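Phage-like element PBSX protein XkdH (Bacillus subtilis, PDB 3F3B) is of unknown function but is encoded by the defective prophage PBSX and belongs to a phage-barrel clan, so is probably a component of a phage-like particle. Local coordinates at residues L7-D12 with I88-H93; C11-E16 with A80-N85; Q46-Y51 with V74-S79; H70-H75 with V110-D115. One frame throughout, in Å; residues are numbered along the deposited sequence.

Contact 1. Residues L7-D12 with I88-H93; sequences LIHRCD and IIWENH. With PO4 (phosphate ion), chain B.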
loop_
_atom_site.group_PDB
_atom_site.type_symbol
_atom_site.label_atom_id
_atom_site.label_comp_id
_atom_site.label_asym_id
_atom_site.label_seq_id
_atom_site.Cartn_x
_atom_site.Cartn_y
_atom_site.Cartn_z
ATOM N N LEU A 7 3.854 18.704 -3.210
ATOM C CA LEU A 7 2.413 18.695 -3.013
ATOM C C LEU A 7 1.989 17.560 -2.078
ATOM O O LEU A 7 2.499 16.439 -2.173
ATOM C CB LEU A 7 1.684 18.553 -4.352
ATOM C CG LEU A 7 1.734 19.702 -5.365
ATOM C CD1 LEU A 7 0.740 19.395 -6.474
ATOM C CD2 LEU A 7 1.374 21.029 -4.707
ATOM N N ILE A 8 1.052 17.864 -1.181
ATOM C CA ILE A 8 0.539 16.902 -0.214
ATOM C C ILE A 8 -0.649 16.114 -0.777
ATOM O O ILE A 8 -1.605 16.694 -1.280
ATOM C CB ILE A 8 0.077 17.619 1.095
ATOM C CG1 ILE A 8 1.232 17.728 2.094
ATOM C CG2 ILE A 8 -1.064 16.856 1.741
ATOM C CD1 ILE A 8 2.457 18.431 1.565
ATOM N N HIS A 9 -0.581 14.790 -0.696
ATOM C CA HIS A 9 -1.673 13.946 -1.160
ATOM C C HIS A 9 -2.343 13.299 0.053
ATOM O O HIS A 9 -1.838 13.373 1.167
ATOM C CB HIS A 9 -1.156 12.864 -2.107
ATOM C CG HIS A 9 -0.537 13.406 -3.356
ATOM N ND1 HIS A 9 -1.210 14.252 -4.213
ATOM C CD2 HIS A 9 0.694 13.232 -3.889
ATOM C CE1 HIS A 9 -0.420 14.572 -5.222
ATOM N NE2 HIS A 9 0.741 13.967 -5.050
ATOM N N ARG A 10 -3.493 12.680 -0.163
ATOM C CA ARG A 10 -4.217 12.028 0.925
ATOM C C ARG A 10 -4.547 10.609 0.517
ATOM O O ARG A 10 -5.046 10.376 -0.580
ATOM C CB ARG A 10 -5.519 12.777 1.237
ATOM C CG ARG A 10 -5.304 14.188 1.735
ATOM C CD ARG A 10 -4.655 14.173 3.102
ATOM N NE ARG A 10 -4.222 15.507 3.508
ATOM C CZ ARG A 10 -4.211 15.936 4.764
ATOM N NH1 ARG A 10 -4.619 15.140 5.747
ATOM N NH2 ARG A 10 -3.780 17.157 5.040
ATOM N N CYS A 11 -4.273 9.662 1.406
ATOM C CA CYS A 11 -4.560 8.265 1.120
ATOM C C CYS A 11 -5.116 7.543 2.342
ATOM O O CYS A 11 -5.005 8.018 3.476
ATOM C CB CYS A 11 -3.286 7.553 0.663
ATOM S SG CYS A 11 -2.038 7.401 1.966
ATOM N N ASP A 12 -5.740 6.399 2.093
ATOM C CA ASP A 12 -6.260 5.565 3.164
ATOM C C ASP A 12 -5.302 4.392 3.210
ATOM O O ASP A 12 -4.826 3.935 2.171
ATOM C CB ASP A 12 -7.667 5.070 2.850
ATOM C CG ASP A 12 -8.689 6.177 2.892
ATOM O OD1 ASP A 12 -8.451 7.179 3.608
ATOM O OD2 ASP A 12 -9.736 6.034 2.225
ATOM N N ILE A 88 -2.435 1.116 0.242
ATOM C CA ILE A 88 -2.844 2.503 0.366
ATOM C C ILE A 88 -3.703 2.852 -0.839
ATOM O O ILE A 88 -3.443 2.400 -1.957
ATOM C CB ILE A 88 -1.641 3.482 0.443
ATOM C CG1 ILE A 88 -0.953 3.586 -0.921
ATOM C CG2 ILE A 88 -0.663 3.022 1.523
ATOM C CD1 ILE A 88 0.076 4.701 -1.004
ATOM N N ILE A 89 -4.743 3.639 -0.591
ATOM C CA ILE A 89 -5.657 4.065 -1.636
ATOM C C ILE A 89 -5.469 5.564 -1.849
ATOM O O ILE A 89 -5.717 6.362 -0.943
ATOM C CB ILE A 89 -7.122 3.827 -1.231
ATOM C CG1 ILE A 89 -7.331 2.371 -0.786
ATOM C CG2 ILE A 89 -8.036 4.205 -2.387
ATOM C CD1 ILE A 89 -7.317 1.354 -1.894
ATOM N N TRP A 90 -5.012 5.936 -3.040
ATOM C CA TRP A 90 -4.810 7.334 -3.386
ATOM C C TRP A 90 -5.541 7.582 -4.693
ATOM O O TRP A 90 -5.244 6.947 -5.707
ATOM C CB TRP A 90 -3.326 7.644 -3.554
ATOM C CG TRP A 90 -3.075 8.984 -4.184
ATOM C CD1 TRP A 90 -3.360 10.211 -3.651
ATOM C CD2 TRP A 90 -2.522 9.228 -5.483
ATOM N NE1 TRP A 90 -3.019 11.206 -4.540
ATOM C CE2 TRP A 90 -2.504 10.630 -5.673
ATOM C CE3 TRP A 90 -2.042 8.398 -6.507
ATOM C CZ2 TRP A 90 -2.024 11.223 -6.848
ATOM C CZ3 TRP A 90 -1.564 8.986 -7.676
ATOM C CH2 TRP A 90 -1.560 10.388 -7.836
ATOM N N GLU A 91 -6.511 8.491 -4.657
ATOM C CA GLU A 91 -7.310 8.830 -5.830
ATOM C C GLU A 91 -7.914 7.608 -6.508
ATOM O O GLU A 91 -7.828 7.441 -7.724
ATOM C CB GLU A 91 -6.467 9.630 -6.825
ATOM C CG GLU A 91 -6.248 11.071 -6.392
ATOM C CD GLU A 91 -5.376 11.846 -7.354
ATOM O OE1 GLU A 91 -5.257 13.081 -7.183
ATOM O OE2 GLU A 91 -4.802 11.218 -8.278
ATOM N N ASN A 92 -8.526 6.752 -5.701
ATOM C CA ASN A 92 -9.178 5.544 -6.189
ATOM C C ASN A 92 -8.285 4.436 -6.719
ATOM O O ASN A 92 -8.779 3.483 -7.318
ATOM C CB ASN A 92 -10.211 5.896 -7.259
ATOM C CG ASN A 92 -11.297 6.798 -6.735
ATOM O OD1 ASN A 92 -11.908 6.513 -5.703
ATOM N ND2 ASN A 92 -11.551 7.896 -7.444
ATOM N N HIS A 93 -6.981 4.541 -6.529
ATOM C CA HIS A 93 -6.123 3.464 -6.997
ATOM C C HIS A 93 -5.425 2.790 -5.830
ATOM O O HIS A 93 -5.132 3.424 -4.813
ATOM C CB HIS A 93 -5.093 3.968 -8.008
ATOM C CG HIS A 93 -5.681 4.306 -9.342
ATOM N ND1 HIS A 93 -6.168 5.560 -9.646
ATOM C CD2 HIS A 93 -5.874 3.548 -10.447
ATOM C CE1 HIS A 93 -6.635 5.559 -10.883
ATOM N NE2 HIS A 93 -6.467 4.352 -11.391
HETATM P P PO4 B . -5.067 14.123 -3.547
HETATM O O1 PO4 B . -6.177 13.516 -4.331
HETATM O O2 PO4 B . -5.290 15.586 -3.418
HETATM O O3 PO4 B . -5.022 13.509 -2.198
HETATM O O4 PO4 B . -3.780 13.882 -4.245
HETATM O O HOH W 1 -7.714 8.200 -0.950
HETATM O O HOH W 2 -6.797 10.242 -2.587
#
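His9 and Trp90 meet where the antiparallel strands 9-12 and 88-90 of the curled beta sheet run together, and a phosphate ion sits between their nitrogens. Trp90 NE1 points at phosphate O4 at 2.8 Å, close to straight at 165°, while His9 ND1 reaches the same oxygen at 2.6 Å on a more bent path. The backbone N of Arg10 binds a second oxygen, O3, at 2.7 Å. The ion probably came from the crystallisation liquor, yet two ring N-H groups and one backbone N-H suit an anion well. Between the rings the fit is oblique, with planes 57° apart and Trp90 CZ2 over the centre of one face of the His9 ring. Trp90 owes its place to CG lying anti to the backbone N (chi1 168°), and Phe52 meets both rings from strand 48-61. Behind them the backbones pair: Asp12 and Ile89 form an antiparallel hydrogen-bonded pair, Asp12 N giving to Ile89 O and Ile89 N to Asp12 O. Small, apolar Cys11 suits the buried side, its SG near Ile88 CB, whereas the carboxylate of Asp12 turns to Asp47. Beyond the pair, Trp90 to His93 form a type I' turn that leads into strand 93-97. A water links strand 9-12 to this turn, giving a hydrogen to Arg10 O and accepting one from Glu91 N, each 2.7 Å from the water oxygen.

Contact 2. Residues C11-E16 with A80-N85; sequences CDIYHE and ADIRVN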
loop_
_atom_site.group_PDB
_atom_site.type_symbol
_atom_site.label_atom_id
_atom_site.label_comp_id
_atom_site.label_asym_id
_atom_site.label_seq_id
_atom_site.Cartn_x
_atom_site.Cartn_y
_atom_site.Cartn_z
ATOM N N CYS A 11 -4.273 9.662 1.406
ATOM C CA CYS A 11 -4.560 8.265 1.120
ATOM C C CYS A 11 -5.116 7.543 2.342
ATOM O O CYS A 11 -5.005 8.018 3.476
ATOM C CB CYS A 11 -3.286 7.553 0.663
ATOM S SG CYS A 11 -2.038 7.401 1.966
ATOM N N ASP A 12 -5.740 6.399 2.093
ATOM C CA ASP A 12 -6.260 5.565 3.164
ATOM C C ASP A 12 -5.302 4.392 3.210
ATOM O O ASP A 12 -4.826 3.935 2.171
ATOM C CB ASP A 12 -7.667 5.070 2.850
ATOM C CG ASP A 12 -8.689 6.177 2.892
ATOM O OD1 ASP A 12 -8.451 7.179 3.608
ATOM O OD2 ASP A 12 -9.736 6.034 2.225
ATOM N N ILE A 13 -5.015 3.909 4.408
ATOM C CA ILE A 13 -4.092 2.806 4.570
ATOM C C ILE A 13 -4.780 1.593 5.200
ATOM O O ILE A 13 -5.582 1.731 6.120
ATOM C CB ILE A 13 -2.899 3.250 5.446
ATOM C CG1 ILE A 13 -2.280 4.527 4.870
ATOM C CG2 ILE A 13 -1.847 2.167 5.482
ATOM C CD1 ILE A 13 -1.202 5.164 5.753
ATOM N N TYR A 14 -4.453 0.410 4.689
ATOM C CA TYR A 14 -5.005 -0.855 5.171
ATOM C C TYR A 14 -3.844 -1.771 5.517
ATOM O O TYR A 14 -2.950 -1.988 4.693
ATOM C CB TYR A 14 -5.832 -1.556 4.084
ATOM C CG TYR A 14 -7.012 -0.778 3.556
ATOM C CD1 TYR A 14 -8.317 -1.225 3.772
ATOM C CD2 TYR A 14 -6.825 0.391 2.818
ATOM C CE1 TYR A 14 -9.409 -0.526 3.258
ATOM C CE2 TYR A 14 -7.904 1.100 2.304
ATOM C CZ TYR A 14 -9.194 0.639 2.526
ATOM O OH TYR A 14 -10.264 1.354 2.030
ATOM N N HIS A 15 -3.872 -2.335 6.717
ATOM C CA HIS A 15 -2.816 -3.235 7.141
ATOM C C HIS A 15 -3.186 -4.695 6.921
ATOM O O HIS A 15 -4.345 -5.081 7.076
ATOM C CB HIS A 15 -2.514 -3.024 8.619
ATOM C CG HIS A 15 -2.136 -1.623 8.966
ATOM N ND1 HIS A 15 -1.272 -0.873 8.195
ATOM C CD2 HIS A 15 -2.459 -0.852 10.028
ATOM C CE1 HIS A 15 -1.077 0.298 8.770
ATOM N NE2 HIS A 15 -1.786 0.337 9.884
ATOM N N GLU A 16 -2.202 -5.504 6.550
ATOM C CA GLU A 16 -2.443 -6.925 6.370
ATOM C C GLU A 16 -2.800 -7.434 7.765
ATOM O O GLU A 16 -2.235 -6.979 8.760
ATOM C CB GLU A 16 -1.177 -7.625 5.860
ATOM C CG GLU A 16 -0.793 -7.263 4.429
ATOM C CD GLU A 16 -1.623 -8.006 3.384
ATOM O OE1 GLU A 16 -2.836 -8.216 3.618
ATOM O OE2 GLU A 16 -1.067 -8.370 2.321
ATOM N N ALA A 80 2.557 8.489 11.778
ATOM C CA ALA A 80 1.756 7.521 11.035
ATOM C C ALA A 80 2.219 6.070 11.240
ATOM O O ALA A 80 3.410 5.805 11.377
ATOM C CB ALA A 80 1.780 7.870 9.551
ATOM N N ASP A 81 1.262 5.142 11.255
ATOM C CA ASP A 81 1.531 3.706 11.425
ATOM C C ASP A 81 1.743 3.118 10.029
ATOM O O ASP A 81 0.782 2.804 9.326
ATOM C CB ASP A 81 0.329 3.025 12.089
ATOM C CG ASP A 81 0.594 1.568 12.468
ATOM O OD1 ASP A 81 1.248 0.830 11.698
ATOM O OD2 ASP A 81 0.120 1.146 13.544
ATOM N N ILE A 82 3.003 2.975 9.633
ATOM C CA ILE A 82 3.342 2.450 8.313
ATOM C C ILE A 82 3.927 1.050 8.422
ATOM O O ILE A 82 4.854 0.818 9.195
ATOM C CB ILE A 82 4.377 3.354 7.610
ATOM C CG1 ILE A 82 3.877 4.809 7.581
ATOM C CG2 ILE A 82 4.661 2.828 6.218
ATOM C CD1 ILE A 82 2.550 5.016 6.886
ATOM N N ARG A 83 3.382 0.124 7.642
ATOM C CA ARG A 83 3.843 -1.262 7.647
ATOM C C ARG A 83 4.002 -1.744 6.213
ATOM O O ARG A 83 3.243 -1.354 5.340
ATOM C CB ARG A 83 2.826 -2.156 8.358
ATOM C CG ARG A 83 2.446 -1.690 9.741
ATOM C CD ARG A 83 1.310 -2.532 10.299
ATOM N NE ARG A 83 0.702 -1.890 11.459
ATOM C CZ ARG A 83 -0.352 -2.364 12.113
ATOM N NH1 ARG A 83 -0.923 -3.497 11.727
ATOM N NH2 ARG A 83 -0.848 -1.691 13.146
ATOM N N VAL A 84 4.987 -2.594 5.957
ATOM C CA VAL A 84 5.156 -3.081 4.600
ATOM C C VAL A 84 3.986 -4.010 4.276
ATOM O O VAL A 84 3.416 -4.654 5.162
ATOM C CB VAL A 84 6.515 -3.800 4.413
ATOM C CG1 VAL A 84 6.548 -4.526 3.086
ATOM C CG2 VAL A 84 7.640 -2.771 4.450
ATOM N N ASN A 85 3.627 -4.043 2.997
ATOM C CA ASN A 85 2.516 -4.836 2.505
ATOM C C ASN A 85 1.223 -4.111 2.829
ATOM O O ASN A 85 0.131 -4.660 2.674
ATOM C CB ASN A 85 2.531 -6.240 3.106
ATOM C CG ASN A 85 3.717 -7.050 2.635
ATOM O OD1 ASN A 85 3.944 -7.198 1.436
ATOM N ND2 ASN A 85 4.487 -7.578 3.579
HETATM O O HOH W 3 0.375 -4.274 6.479
HETATM O O HOH W 4 0.263 -5.441 9.099
#
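A stack of arginine on histidine joins the middle of strand 9-19, where its regular pairing is interrupted, to the loop that runs from strand 66-77 to strand 87-90, making this a contact of side chains rather than of paired backbones. The guanidinium of Arg83 lies flat on one face of the His15 ring, with centres 3.7 Å apart and planes only 14° from parallel. Arg83 CZ comes nearest His15 CD2, at 3.3 Å, and Arg83 CD adds a CH-pi contact over the same face. The arginine chain stays extended from CG to NE (chi2 173°, chi3 -165°), which carries CD and NE across the ring. Asp81 fixes the rotation of the guanidinium by a side-on salt bridge: NE binds OD1 at 2.8 Å and NH2 binds OD2 at 3.0 Å. At the ring edge, near its plane, His15 CE1 approaches Asp81 O at 3.2 Å. Asp86 accepts from His15 ND1 and so positions the ring from the other end of the loop. Deeper in, branched Ile13 and Ile82 suit a buried place and cross at about a right angle, CD1 to CD1 at 3.9 Å, next to Phe76. At the outer end, Glu16 CG packs on Asn85 CB, while a water accepts from Glu16 N. The carboxylate of Asp81 would probably offset the positive charge of Arg83 and ease its stacking on an imidazole.

Contact 3. Residues Q46-Y51 with V74-S79; sequences QDVPCY and VHFPLS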
loop_
_atom_site.group_PDB
_atom_site.type_symbol
_atom_site.label_atom_id
_atom_site.label_comp_id
_atom_site.label_asym_id
_atom_site.label_seq_id
_atom_site.Cartn_x
_atom_site.Cartn_y
_atom_site.Cartn_z
ATOM N N GLN A 46 -7.135 6.864 8.013
ATOM C CA GLN A 46 -7.881 7.588 6.998
ATOM C C GLN A 46 -7.354 8.982 6.682
ATOM O O GLN A 46 -6.859 9.693 7.559
ATOM C CB GLN A 46 -9.337 7.682 7.458
ATOM C CG GLN A 46 -10.364 7.407 6.389
ATOM C CD GLN A 46 -11.682 6.913 6.960
ATOM O OE1 GLN A 46 -12.643 6.712 6.224
ATOM N NE2 GLN A 46 -11.729 6.703 8.274
ATOM N N ASP A 47 -7.476 9.364 5.416
ATOM C CA ASP A 47 -7.052 10.679 4.958
ATOM C C ASP A 47 -5.678 11.072 5.516
ATOM O O ASP A 47 -5.493 12.164 6.054
ATOM C CB ASP A 47 -8.125 11.700 5.357
ATOM C CG ASP A 47 -7.880 13.074 4.765
ATOM O OD1 ASP A 47 -7.539 13.149 3.564
ATOM O OD2 ASP A 47 -8.038 14.083 5.493
ATOM N N VAL A 48 -4.712 10.169 5.377
ATOM C CA VAL A 48 -3.362 10.408 5.872
ATOM C C VAL A 48 -2.569 11.271 4.889
ATOM O O VAL A 48 -2.598 11.027 3.679
ATOM C CB VAL A 48 -2.605 9.075 6.080
ATOM C CG1 VAL A 48 -1.241 9.340 6.697
ATOM C CG2 VAL A 48 -3.417 8.154 6.965
ATOM N N PRO A 49 -1.849 12.290 5.401
ATOM C CA PRO A 49 -1.047 13.192 4.576
ATOM C C PRO A 49 0.291 12.587 4.167
ATOM O O PRO A 49 0.970 11.936 4.969
ATOM C CB PRO A 49 -0.873 14.403 5.475
ATOM C CG PRO A 49 -0.758 13.785 6.813
ATOM C CD PRO A 49 -1.839 12.736 6.807
ATOM N N CYS A 50 0.669 12.823 2.914
ATOM C CA CYS A 50 1.924 12.318 2.380
ATOM C C CYS A 50 2.292 13.098 1.118
ATOM O O CYS A 50 1.509 13.911 0.622
ATOM C CB CYS A 50 1.768 10.842 2.028
ATOM S SG CYS A 50 0.451 10.552 0.822
ATOM N N TYR A 51 3.491 12.853 0.608
ATOM C CA TYR A 51 3.936 13.495 -0.619
ATOM C C TYR A 51 4.876 12.522 -1.311
ATOM O O TYR A 51 5.530 11.711 -0.652
ATOM C CB TYR A 51 4.605 14.845 -0.321
ATOM C CG TYR A 51 5.971 14.799 0.319
ATOM C CD1 TYR A 51 7.117 14.638 -0.456
ATOM C CD2 TYR A 51 6.123 14.977 1.691
ATOM C CE1 TYR A 51 8.383 14.664 0.115
ATOM C CE2 TYR A 51 7.389 15.003 2.275
ATOM C CZ TYR A 51 8.516 14.847 1.477
ATOM O OH TYR A 51 9.773 14.882 2.041
ATOM N N VAL A 74 6.897 7.121 -1.151
ATOM C CA VAL A 74 5.964 7.873 -0.327
ATOM C C VAL A 74 6.624 8.386 0.942
ATOM O O VAL A 74 7.383 7.664 1.577
ATOM C CB VAL A 74 4.758 7.021 0.101
ATOM C CG1 VAL A 74 3.721 7.920 0.746
ATOM C CG2 VAL A 74 4.165 6.290 -1.101
ATOM N N HIS A 75 6.330 9.632 1.304
ATOM C CA HIS A 75 6.863 10.243 2.519
ATOM C C HIS A 75 5.672 10.463 3.446
ATOM O O HIS A 75 4.722 11.154 3.078
ATOM C CB HIS A 75 7.524 11.580 2.198
ATOM C CG HIS A 75 8.616 11.481 1.182
ATOM N ND1 HIS A 75 8.399 11.020 -0.098
ATOM C CD2 HIS A 75 9.933 11.791 1.254
ATOM C CE1 HIS A 75 9.535 11.052 -0.773
ATOM N NE2 HIS A 75 10.480 11.515 0.025
ATOM N N PHE A 76 5.734 9.867 4.635
ATOM C CA PHE A 76 4.667 9.937 5.629
ATOM C C PHE A 76 5.138 10.587 6.914
ATOM O O PHE A 76 6.331 10.576 7.229
ATOM C CB PHE A 76 4.212 8.539 6.030
ATOM C CG PHE A 76 3.459 7.790 4.977
ATOM C CD1 PHE A 76 2.138 8.099 4.698
ATOM C CD2 PHE A 76 4.038 6.685 4.351
ATOM C CE1 PHE A 76 1.404 7.320 3.828
ATOM C CE2 PHE A 76 3.305 5.896 3.478
ATOM C CZ PHE A 76 1.987 6.213 3.218
ATOM N N PRO A 77 4.194 11.132 7.698
ATOM C CA PRO A 77 4.553 11.768 8.967
ATOM C C PRO A 77 5.035 10.629 9.851
ATOM O O PRO A 77 4.567 9.503 9.713
ATOM C CB PRO A 77 3.228 12.335 9.467
ATOM C CG PRO A 77 2.401 12.487 8.227
ATOM C CD PRO A 77 2.748 11.247 7.447
ATOM N N LEU A 78 5.954 10.920 10.758
ATOM C CA LEU A 78 6.494 9.902 11.648
ATOM C C LEU A 78 5.414 9.303 12.562
ATOM O O LEU A 78 5.484 8.133 12.939
ATOM C CB LEU A 78 7.625 10.500 12.492
ATOM C CG LEU A 78 8.757 9.536 12.849
ATOM C CD1 LEU A 78 9.421 9.046 11.572
ATOM C CD2 LEU A 78 9.770 10.242 13.727
ATOM N N SER A 79 4.414 10.107 12.905
ATOM C CA SER A 79 3.327 9.658 13.767
ATOM C C SER A 79 2.442 8.611 13.094
ATOM O O SER A 79 1.661 7.929 13.760
ATOM C CB SER A 79 2.464 10.850 14.184
ATOM O OG SER A 79 1.880 11.460 13.042
#
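Tyr51 and His75 lie as two flat plates in an offset stack on one face of the hairpin formed by strands 48-61 and 66-77. Their planes are 17° apart and their centroids 4.1 Å. The His75 CB bump rests over the Tyr51 ring, 3.5 Å from its centroid, while Tyr51 CE1 fits over the centre of the imidazole. Tyr51 reaches this position because CG stands between the backbone N and the carbonyl carbon (chi1 72°). On the buried face, the slim Cys50 lets its CB sit against the notch made by Val74 CG1, at 3.7 Å, and Phe76 CD1, at 3.8 Å; further along, the Val48 side chain crosses that of Phe76 at about a right angle, CG1 near CD1. Two rigid prolines meet at the end of the pairing, Pro49 CG against Pro77 CG at 3.7 Å, where neither has an N-H to offer. Tyr51 O accepts from His75 N at 3.0 Å and, weakly, from His75 ND1. A nitrogen of the imidazole is thus drawn back toward the backbone, which may help a little to hold the ring flat against the tyrosine.

Contact 4. Residues H70-H75 with V110-D115; sequences HSFLVH and VVAVRD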
loop_
_atom_site.group_PDB
_atom_site.type_symbol
_atom_site.label_atom_id
_atom_site.label_comp_id
_atom_site.label_asym_id
_atom_site.label_seq_id
_atom_site.Cartn_x
_atom_site.Cartn_y
_atom_site.Cartn_z
ATOM N N HIS A 70 3.242 4.016 -11.771
ATOM C CA HIS A 70 3.607 2.640 -11.488
ATOM C C HIS A 70 4.085 2.524 -10.049
ATOM O O HIS A 70 3.785 1.553 -9.354
ATOM C CB HIS A 70 4.708 2.180 -12.449
ATOM C CG HIS A 70 5.279 0.838 -12.113
ATOM N ND1 HIS A 70 4.519 -0.312 -12.099
ATOM C CD2 HIS A 70 6.532 0.467 -11.764
ATOM C CE1 HIS A 70 5.280 -1.334 -11.755
ATOM N NE2 HIS A 70 6.507 -0.889 -11.546
ATOM N N SER A 71 4.827 3.524 -9.601
ATOM C CA SER A 71 5.333 3.511 -8.245
ATOM C C SER A 71 5.887 4.876 -7.862
ATOM O O SER A 71 6.071 5.752 -8.708
ATOM C CB SER A 71 6.439 2.469 -8.118
ATOM O OG SER A 71 7.609 2.890 -8.802
ATOM N N PHE A 72 6.142 5.050 -6.575
ATOM C CA PHE A 72 6.699 6.285 -6.067
ATOM C C PHE A 72 7.151 6.083 -4.646
ATOM O O PHE A 72 6.686 5.183 -3.948
ATOM C CB PHE A 72 5.687 7.438 -6.112
ATOM C CG PHE A 72 4.260 7.021 -5.891
ATOM C CD1 PHE A 72 3.419 6.773 -6.976
ATOM C CD2 PHE A 72 3.747 6.896 -4.607
ATOM C CE1 PHE A 72 2.088 6.408 -6.783
ATOM C CE2 PHE A 72 2.414 6.529 -4.402
ATOM C CZ PHE A 72 1.587 6.286 -5.493
ATOM N N LEU A 73 8.086 6.915 -4.227
ATOM C CA LEU A 73 8.583 6.850 -2.878
ATOM C C LEU A 73 7.639 7.730 -2.072
ATOM O O LEU A 73 7.568 8.946 -2.295
ATOM C CB LEU A 73 10.008 7.398 -2.825
ATOM C CG LEU A 73 10.647 7.462 -1.445
ATOM C CD1 LEU A 73 10.735 6.069 -0.869
ATOM C CD2 LEU A 73 12.031 8.093 -1.553
ATOM N N VAL A 74 6.897 7.121 -1.151
ATOM C CA VAL A 74 5.964 7.873 -0.327
ATOM C C VAL A 74 6.624 8.386 0.942
ATOM O O VAL A 74 7.383 7.664 1.577
ATOM C CB VAL A 74 4.758 7.021 0.101
ATOM C CG1 VAL A 74 3.721 7.920 0.746
ATOM C CG2 VAL A 74 4.165 6.290 -1.101
ATOM N N HIS A 75 6.330 9.632 1.304
ATOM C CA HIS A 75 6.863 10.243 2.519
ATOM C C HIS A 75 5.672 10.463 3.446
ATOM O O HIS A 75 4.722 11.154 3.078
ATOM C CB HIS A 75 7.524 11.580 2.198
ATOM C CG HIS A 75 8.616 11.481 1.182
ATOM N ND1 HIS A 75 8.399 11.020 -0.098
ATOM C CD2 HIS A 75 9.933 11.791 1.254
ATOM C CE1 HIS A 75 9.535 11.052 -0.773
ATOM N NE2 HIS A 75 10.480 11.515 0.025
ATOM N N VAL A 110 8.973 5.114 2.117
ATOM C CA VAL A 110 8.732 3.757 1.670
ATOM C C VAL A 110 8.199 3.783 0.254
ATOM O O VAL A 110 7.456 4.688 -0.109
ATOM C CB VAL A 110 7.705 3.064 2.591
ATOM C CG1 VAL A 110 6.363 3.803 2.524
ATOM C CG2 VAL A 110 7.555 1.595 2.204
ATOM N N VAL A 111 8.579 2.788 -0.542
ATOM C CA VAL A 111 8.140 2.690 -1.924
ATOM C C VAL A 111 6.760 2.049 -2.032
ATOM O O VAL A 111 6.477 1.026 -1.395
ATOM C CB VAL A 111 9.143 1.854 -2.770
ATOM C CG1 VAL A 111 8.574 1.592 -4.156
ATOM C CG2 VAL A 111 10.487 2.601 -2.885
ATOM N N ALA A 112 5.895 2.669 -2.830
ATOM C CA ALA A 112 4.554 2.148 -3.062
ATOM C C ALA A 112 4.530 1.662 -4.519
ATOM O O ALA A 112 5.115 2.302 -5.392
ATOM C CB ALA A 112 3.524 3.246 -2.848
ATOM N N VAL A 113 3.879 0.533 -4.785
ATOM C CA VAL A 113 3.826 0.016 -6.145
ATOM C C VAL A 113 2.396 -0.323 -6.565
ATOM O O VAL A 113 1.633 -0.908 -5.797
ATOM C CB VAL A 113 4.737 -1.252 -6.312
ATOM C CG1 VAL A 113 4.689 -1.756 -7.753
ATOM C CG2 VAL A 113 6.177 -0.917 -5.958
ATOM N N ARG A 114 2.053 0.063 -7.794
ATOM C CA ARG A 114 0.737 -0.182 -8.384
ATOM C C ARG A 114 0.283 -1.605 -8.078
ATOM O O ARG A 114 0.917 -2.574 -8.486
ATOM C CB ARG A 114 0.815 0.054 -9.896
ATOM C CG ARG A 114 -0.386 -0.388 -10.716
ATOM C CD ARG A 114 -0.113 -0.144 -12.213
ATOM N NE ARG A 114 -0.803 -1.092 -13.087
ATOM C CZ ARG A 114 -2.108 -1.070 -13.342
ATOM N NH1 ARG A 114 -2.881 -0.140 -12.788
ATOM N NH2 ARG A 114 -2.647 -1.985 -14.142
ATOM N N ASP A 115 -0.824 -1.717 -7.356
ATOM C CA ASP A 115 -1.360 -3.011 -6.957
ATOM C C ASP A 115 -1.452 -4.034 -8.082
ATOM O O ASP A 115 -0.843 -5.102 -8.002
ATOM C CB ASP A 115 -2.744 -2.835 -6.327
ATOM C CG ASP A 115 -3.097 -3.962 -5.373
ATOM O OD1 ASP A 115 -2.456 -5.031 -5.447
ATOM O OD2 ASP A 115 -4.022 -3.782 -4.550
#
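Phe72 CG stands between its backbone N and carbonyl carbon, with chi1 at an unusual 33°, and from there the ring reaches back toward the neighbouring strand, where CE2 meets Ala112 CB at 3.8 Å. Leu73 has CG anti to the backbone N (chi1 177°), and the turn at chi2 (61°) then brings CD1 to Val111 CG2 at 4.0 Å on the other face. Phe72, Val74, Val110 and Ala112 share the buried face, and the small methyl of Ala112 suits it by leaving room for the phenyl ring and for Val74 CG2, 3.6 Å away. Phe52 stacks on Phe72, and Tyr95 meets the same ring. Ser71, Leu73, Val111 and Val113 line the opposite, more exposed face; beta-branched valines suit strands, and Val113 CG2 rests near Ser71 CB. Five backbone hydrogen bonds join the strands. Phe72 and Ala112 exchange two, Ala112 N reaching Phe72 O at 2.9 Å, and Val74 and Val110 two more. At the far end Arg114 N gives to His70 O at 2.8 Å. On its other flank strand 66-77 carries a classic beta bulge, with His70 and Ser71 both opposite Thr56. Such strongly twisted antiparallel pairing, with one apolar face turned inward, is characteristic of curled, barrel-like sheets.

How the contacts relate
From the N terminus, strand 9-19 enters two contacts at once: contact 1 closes a long loop to strand 87-90, and contact 2 closes a slightly shorter one to the loop just before that strand. Contact 3, the hairpin of strands 48-61 and 66-77, is nested inside both. Contact 4 starts on strand 66-77, sharing Val74 and His75 with contact 3, and reaches forward to strand 107-114, so it crosses contacts 1 and 2. Backbone pairing between Cys11 and Val48 ties strand 9-19 to the hairpin. Inside the curled sheet, Phe76 touches Ile82 and Val110, and Ile88 touches Ala112, bringing all four contacts to a common interior.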